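Local coordinates for protein salicylaldehyde dehydrogenase NahF (Pseudomonas putida, PDB 4JZ6) that probably catalyses the NAD+-dependent oxidation of salicylaldehyde to salicylate in the bacterial breakdown of naphthalene, at residues A111-F116 and F294-Q299; L328-P333 and C339-M344. All blocks are in the same frame, centred on the assembly; numbering follows the deposited sequence.

Interaction 1: A111-F116 and F294-Q299. With NK (salicylaldehyde), chain B.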
loop_
_atom_site.group_PDB
_atom_site.type_symbol
_atom_site.label_atom_id
_atom_site.label_comp_id
_atom_site.label_asym_id
_atom_site.label_seq_id
_atom_site.Cartn_x
_atom_site.Cartn_y
_atom_site.Cartn_z
ATOM N N ALA A 111 -15.807 26.687 18.687
ATOM C CA ALA A 111 -16.654 25.656 19.277
ATOM C C ALA A 111 -17.278 24.768 18.196
ATOM O O ALA A 111 -17.506 23.579 18.408
ATOM C CB ALA A 111 -17.729 26.284 20.137
ATOM N N LEU A 112 -17.557 25.357 17.038
ATOM C CA LEU A 112 -18.099 24.605 15.918
ATOM C C LEU A 112 -17.167 23.449 15.549
ATOM O O LEU A 112 -17.582 22.291 15.542
ATOM C CB LEU A 112 -18.311 25.523 14.711
ATOM C CG LEU A 112 -18.755 24.858 13.405
ATOM C CD1 LEU A 112 -20.143 24.244 13.542
ATOM C CD2 LEU A 112 -18.723 25.850 12.263
ATOM N N TRP A 113 -15.907 23.775 15.268
ATOM C CA TRP A 113 -14.917 22.801 14.804
ATOM C C TRP A 113 -14.523 21.827 15.908
ATOM O O TRP A 113 -14.306 20.637 15.656
ATOM C CB TRP A 113 -13.681 23.533 14.260
ATOM C CG TRP A 113 -12.531 22.657 13.816
ATOM C CD1 TRP A 113 -11.275 22.611 14.358
ATOM C CD2 TRP A 113 -12.530 21.719 12.729
ATOM N NE1 TRP A 113 -10.497 21.699 13.682
ATOM C CE2 TRP A 113 -11.243 21.140 12.677
ATOM C CE3 TRP A 113 -13.491 21.307 11.801
ATOM C CZ2 TRP A 113 -10.898 20.173 11.730
ATOM C CZ3 TRP A 113 -13.145 20.344 10.858
ATOM C CH2 TRP A 113 -11.861 19.792 10.829
ATOM N N ALA A 114 -14.432 22.335 17.131
ATOM C CA ALA A 114 -14.100 21.493 18.273
ATOM C C ALA A 114 -15.214 20.487 18.512
ATOM O O ALA A 114 -14.971 19.283 18.607
ATOM C CB ALA A 114 -13.873 22.340 19.514
ATOM N N GLY A 115 -16.437 20.997 18.602
ATOM C CA GLY A 115 -17.602 20.166 18.829
ATOM C C GLY A 115 -17.740 19.102 17.762
ATOM O O GLY A 115 -18.044 17.949 18.067
ATOM N N PHE A 116 -17.508 19.485 16.511
ATOM C CA PHE A 116 -17.535 18.522 15.420
ATOM C C PHE A 116 -16.464 17.447 15.593
ATOM O O PHE A 116 -16.721 16.263 15.352
ATOM C CB PHE A 116 -17.358 19.201 14.063
ATOM C CG PHE A 116 -17.080 18.236 12.953
ATOM C CD1 PHE A 116 -15.781 18.012 12.518
ATOM C CD2 PHE A 116 -18.116 17.521 12.362
ATOM C CE1 PHE A 116 -15.518 17.102 11.496
ATOM C CE2 PHE A 116 -17.863 16.610 11.334
ATOM C CZ PHE A 116 -16.561 16.402 10.900
ATOM N N PHE A 294 -13.495 28.298 4.500
ATOM C CA PHE A 294 -13.137 29.016 5.712
ATOM C C PHE A 294 -13.446 28.323 7.028
ATOM O O PHE A 294 -13.256 28.908 8.097
ATOM C CB PHE A 294 -13.748 30.407 5.677
ATOM C CG PHE A 294 -13.321 31.203 4.498
ATOM C CD1 PHE A 294 -11.994 31.577 4.350
ATOM C CD2 PHE A 294 -14.232 31.560 3.524
ATOM C CE1 PHE A 294 -11.583 32.308 3.254
ATOM C CE2 PHE A 294 -13.833 32.290 2.425
ATOM C CZ PHE A 294 -12.502 32.666 2.286
ATOM N N LEU A 295 -13.915 27.085 6.966
ATOM C CA LEU A 295 -14.071 26.319 8.185
ATOM C C LEU A 295 -12.680 26.108 8.785
ATOM O O LEU A 295 -11.747 25.734 8.068
ATOM C CB LEU A 295 -14.764 24.991 7.896
ATOM C CG LEU A 295 -14.894 24.013 9.063
ATOM C CD1 LEU A 295 -15.633 24.647 10.217
ATOM C CD2 LEU A 295 -15.613 22.774 8.595
ATOM N N PHE A 296 -12.545 26.379 10.087
ATOM C CA PHE A 296 -11.269 26.253 10.805
ATOM C C PHE A 296 -10.133 27.000 10.098
ATOM O O PHE A 296 -8.996 26.524 10.041
ATOM C CB PHE A 296 -10.910 24.774 11.035
ATOM C CG PHE A 296 -9.714 24.561 11.930
ATOM C CD1 PHE A 296 -9.568 25.278 13.110
ATOM C CD2 PHE A 296 -8.733 23.637 11.588
ATOM C CE1 PHE A 296 -8.465 25.083 13.927
ATOM C CE2 PHE A 296 -7.629 23.436 12.411
ATOM C CZ PHE A 296 -7.500 24.162 13.583
ATOM N N GLN A 297 -10.459 28.168 9.549
ATOM C CA GLN A 297 -9.469 29.028 8.911
ATOM C C GLN A 297 -8.754 28.361 7.745
ATOM O O GLN A 297 -7.569 28.604 7.539
ATOM C CB GLN A 297 -8.411 29.465 9.925
ATOM C CG GLN A 297 -8.975 30.078 11.173
ATOM C CD GLN A 297 -9.073 29.110 12.336
ATOM O OE1 GLN A 297 -10.155 28.888 12.874
ATOM N NE2 GLN A 297 -7.942 28.542 12.742
ATOM N N GLY A 298 -9.454 27.510 7.000
ATOM C CA GLY A 298 -8.843 26.819 5.879
ATOM C C GLY A 298 -7.633 25.981 6.268
ATOM O O GLY A 298 -6.730 25.744 5.461
ATOM N N GLN A 299 -7.610 25.535 7.518
ATOM C CA GLN A 299 -6.523 24.699 7.999
ATOM C C GLN A 299 -6.908 23.223 7.959
ATOM O O GLN A 299 -6.449 22.423 8.774
ATOM C CB GLN A 299 -6.110 25.116 9.406
ATOM C CG GLN A 299 -5.404 26.445 9.450
ATOM C CD GLN A 299 -4.897 26.787 10.837
ATOM O OE1 GLN A 299 -3.747 27.201 11.009
ATOM N NE2 GLN A 299 -5.757 26.620 11.838
HETATM O OAH NK B . -7.942 17.480 6.265
HETATM C CAD NK B . -7.847 17.135 7.426
HETATM C CAA NK B . -9.008 16.405 7.979
HETATM C CAC NK B . -9.561 15.307 7.321
HETATM C CAG NK B . -10.656 14.658 7.883
HETATM C CAI NK B . -11.203 15.105 9.072
HETATM C CAE NK B . -10.660 16.199 9.720
HETATM C CAB NK B . -9.558 16.854 9.172
HETATM O OAF NK B . -8.982 17.945 9.777
#
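The indole of Trp113 and the ring of Phe296 form an offset stack: the five-membered ring lies 14° from parallel to the phenyl plane, with centroids 3.9 Å apart. Trp113 NE1 sits over the centre of the Phe296 ring, 3.4 Å from Phe296 CD2, while the opposite phenyl face carries Gln299 NE2, set toward the rim. On the indole, Phe296 CB adds a CH-pi contact almost straight above the five-membered ring. At the edge, in the indole plane, lies the phenolic oxygen of salicylaldehyde, with Trp113 CZ2 3.5 Å from its OAF. Tryptophan suits this place because one residue supplies a broad face for Phe296, an edge for the ligand and a buried N-H, which is bonded to Asn166 O. With CG anti to the backbone N (chi1 177°), the indole extends from the helix to lay its five-membered ring on Phe296.

Leu295 fills the angle beside the stack, its CG 4.1 Å from Trp113 CE3 and its CD2 touching the same benzo half. Its other methyl, Leu295 CD1, meets Leu112 CD2 at 3.9 Å, the two leucines crossing at about a right angle. Phe296, Gln297 and Gly298 all have positive phi, giving a short left-handed turn that presents Phe296 to the indole; Gly298 adopts such angles readily, whereas for Phe296 and Gln297 they are less usual.

The contact sets the first turn of helix 111-130 against the loop joining helix 282-294 to strand 306-310. Met103 of helix 96-107 also packs on Trp113, while Leu112 packs on Pro499 and Leu295 on Phe500, both of the second subunit.

Interaction 2: L328-P333 and C339-M344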
loop_
_atom_site.group_PDB
_atom_site.type_symbol
_atom_site.label_atom_id
_atom_site.label_comp_id
_atom_site.label_asym_id
_atom_site.label_seq_id
_atom_site.Cartn_x
_atom_site.Cartn_y
_atom_site.Cartn_z
ATOM N N LEU A 328 -17.948 37.426 7.304
ATOM C CA LEU A 328 -17.532 36.396 8.261
ATOM C C LEU A 328 -16.787 36.966 9.470
ATOM O O LEU A 328 -15.983 37.888 9.333
ATOM C CB LEU A 328 -16.661 35.339 7.573
ATOM C CG LEU A 328 -17.312 34.410 6.545
ATOM C CD1 LEU A 328 -16.323 33.355 6.064
ATOM C CD2 LEU A 328 -18.538 33.758 7.131
ATOM N N SER A 329 -17.046 36.393 10.643
ATOM C CA SER A 329 -16.459 36.865 11.899
ATOM C C SER A 329 -15.016 36.429 12.087
ATOM O O SER A 329 -14.685 35.259 11.909
ATOM C CB SER A 329 -17.280 36.370 13.085
ATOM O OG SER A 329 -18.623 36.809 12.987
ATOM N N VAL A 330 -14.161 37.377 12.460
ATOM C CA VAL A 330 -12.768 37.071 12.779
ATOM C C VAL A 330 -12.532 37.283 14.270
ATOM O O VAL A 330 -13.045 38.239 14.855
ATOM C CB VAL A 330 -11.791 37.960 11.986
ATOM C CG1 VAL A 330 -10.369 37.461 12.155
ATOM C CG2 VAL A 330 -12.172 37.996 10.515
ATOM N N GLY A 331 -11.766 36.391 14.887
ATOM C CA GLY A 331 -11.455 36.531 16.298
ATOM C C GLY A 331 -10.776 35.322 16.906
ATOM O O GLY A 331 -10.379 34.403 16.192
ATOM N N ASP A 332 -10.641 35.320 18.229
ATOM C CA ASP A 332 -9.984 34.219 18.921
ATOM C C ASP A 332 -10.984 33.428 19.759
ATOM O O ASP A 332 -11.480 33.930 20.769
ATOM C CB ASP A 332 -8.851 34.743 19.805
ATOM C CG ASP A 332 -7.911 33.643 20.269
ATOM O OD1 ASP A 332 -8.338 32.466 20.314
ATOM O OD2 ASP A 332 -6.741 33.960 20.588
ATOM N N PRO A 333 -11.272 32.178 19.347
ATOM C CA PRO A 333 -12.251 31.329 20.036
ATOM C C PRO A 333 -11.957 31.099 21.519
ATOM O O PRO A 333 -12.896 30.838 22.273
ATOM C CB PRO A 333 -12.197 30.002 19.258
ATOM C CG PRO A 333 -10.980 30.075 18.393
ATOM C CD PRO A 333 -10.746 31.532 18.131
ATOM N N CYS A 339 -16.509 32.896 16.366
ATOM C CA CYS A 339 -15.428 33.154 15.435
ATOM C C CYS A 339 -15.469 32.118 14.323
ATOM O O CYS A 339 -15.443 30.916 14.582
ATOM C CB CYS A 339 -14.082 33.098 16.153
ATOM S SG CYS A 339 -13.946 34.271 17.492
ATOM N N ILE A 340 -15.552 32.583 13.083
ATOM C CA ILE A 340 -15.439 31.683 11.946
ATOM C C ILE A 340 -13.963 31.565 11.593
ATOM O O ILE A 340 -13.438 30.466 11.400
ATOM C CB ILE A 340 -16.246 32.181 10.733
ATOM C CG1 ILE A 340 -17.696 32.460 11.140
ATOM C CG2 ILE A 340 -16.171 31.176 9.590
ATOM C CD1 ILE A 340 -18.395 31.275 11.759
ATOM N N ILE A 341 -13.293 32.708 11.537
ATOM C CA ILE A 341 -11.868 32.745 11.232
ATOM C C ILE A 341 -11.042 32.944 12.504
ATOM O O ILE A 341 -10.789 34.075 12.923
ATOM C CB ILE A 341 -11.529 33.874 10.229
ATOM C CG1 ILE A 341 -12.580 33.952 9.117
ATOM C CG2 ILE A 341 -10.129 33.677 9.653
ATOM C CD1 ILE A 341 -12.539 32.804 8.154
ATOM N N GLY A 342 -10.632 31.842 13.121
ATOM C CA GLY A 342 -9.761 31.906 14.278
ATOM C C GLY A 342 -8.324 32.176 13.878
ATOM O O GLY A 342 -8.028 32.356 12.699
ATOM N N PRO A 343 -7.416 32.232 14.862
ATOM C CA PRO A 343 -6.007 32.408 14.502
ATOM C C PRO A 343 -5.435 31.134 13.897
ATOM O O PRO A 343 -5.916 30.044 14.196
ATOM C CB PRO A 343 -5.338 32.715 15.845
ATOM C CG PRO A 343 -6.249 32.114 16.870
ATOM C CD PRO A 343 -7.632 32.290 16.318
ATOM N N MET A 344 -4.427 31.273 13.044
ATOM C CA MET A 344 -3.731 30.115 12.501
ATOM C C MET A 344 -2.848 29.497 13.572
ATOM O O MET A 344 -2.755 30.021 14.677
ATOM C CB MET A 344 -2.925 30.499 11.263
ATOM C CG MET A 344 -3.811 30.926 10.114
ATOM S SD MET A 344 -2.938 31.391 8.615
ATOM C CE MET A 344 -2.007 32.811 9.187
#
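Segments 328-333 and 339-344 meet through a single parallel beta bridge between Val330 and Ile341, in which Ile341 N donates to Ser329 O (2.9 Å, 176° at the hydrogen) and Gly331 N donates to Ile341 O (3.2 Å). Ser329 O is gripped twice, for Ile340 N also donates to it at 3.0 Å, from above the carbonyl plane and through a more bent hydrogen bond (139° at the hydrogen). Gly342 CA adds a C-H...O contact to Gly331 O.

Cys339 holds SG anti to its carbonyl carbon (chi1 -59°), which lays the sulfur against the backbone, with Cys339 SG 3.4 Å from Gly331 C. Glycine suits position Gly331, where a beta carbon would come too close to Cys339 SG. The Leu328 and Ile340 side chains cross at about a right angle, Leu328 CD1 meeting Ile340 CG2 at 4.1 Å, and Val330 CG1 touches Ile341 O. Pro333 CD and Pro343 CD, the ring carbons next to each nitrogen, meet at 3.7 Å; in each proline this carbon takes the place of an N-H at the contact.

Asp332 crosses the Pro343 ring at about a right angle, Asp332 OD1 lying 4.0 Å from Pro343 CG. The same oxygen accepts from Cys334 N, closing an Asx turn round Pro333, while OD2 has a weak bond to His41 NE2. With an alanine in place of Asp332, Cys334 N would probably lose its side-chain acceptor and His41 its weak partner, setting the turn round Pro333 free to shift.

Phe294 of helix 282-294 packs on Leu328 and Ile341, and Phe500 of the second subunit covers Leu328 and Ile340. The arrangement is an isolated bridge within the irregular connection from helix 311-327 to helix 349-362 of the aldehyde dehydrogenase alpha/beta fold.

From the N terminus, the chain enters helix 111-130 and returns to it after 177 intervening residues, when the loop at 294-299 closes interaction 1 beside the salicylaldehyde pocket. The chain then runs through strand 306-310 and helix 311-327 before interaction 2 closes a loop of only five residues. The two are in series, neither nested nor crossed, with centres about 9 Å apart. They meet directly: Gln297 OE1 probably accepts a hydrogen bond from Gly342 N, and Gln299 OE1 packs on Met344 CA. Together they tie the start of helix 111-130 to the connection before helix 349-362, and Phe500 of the second subunit touches both contacts.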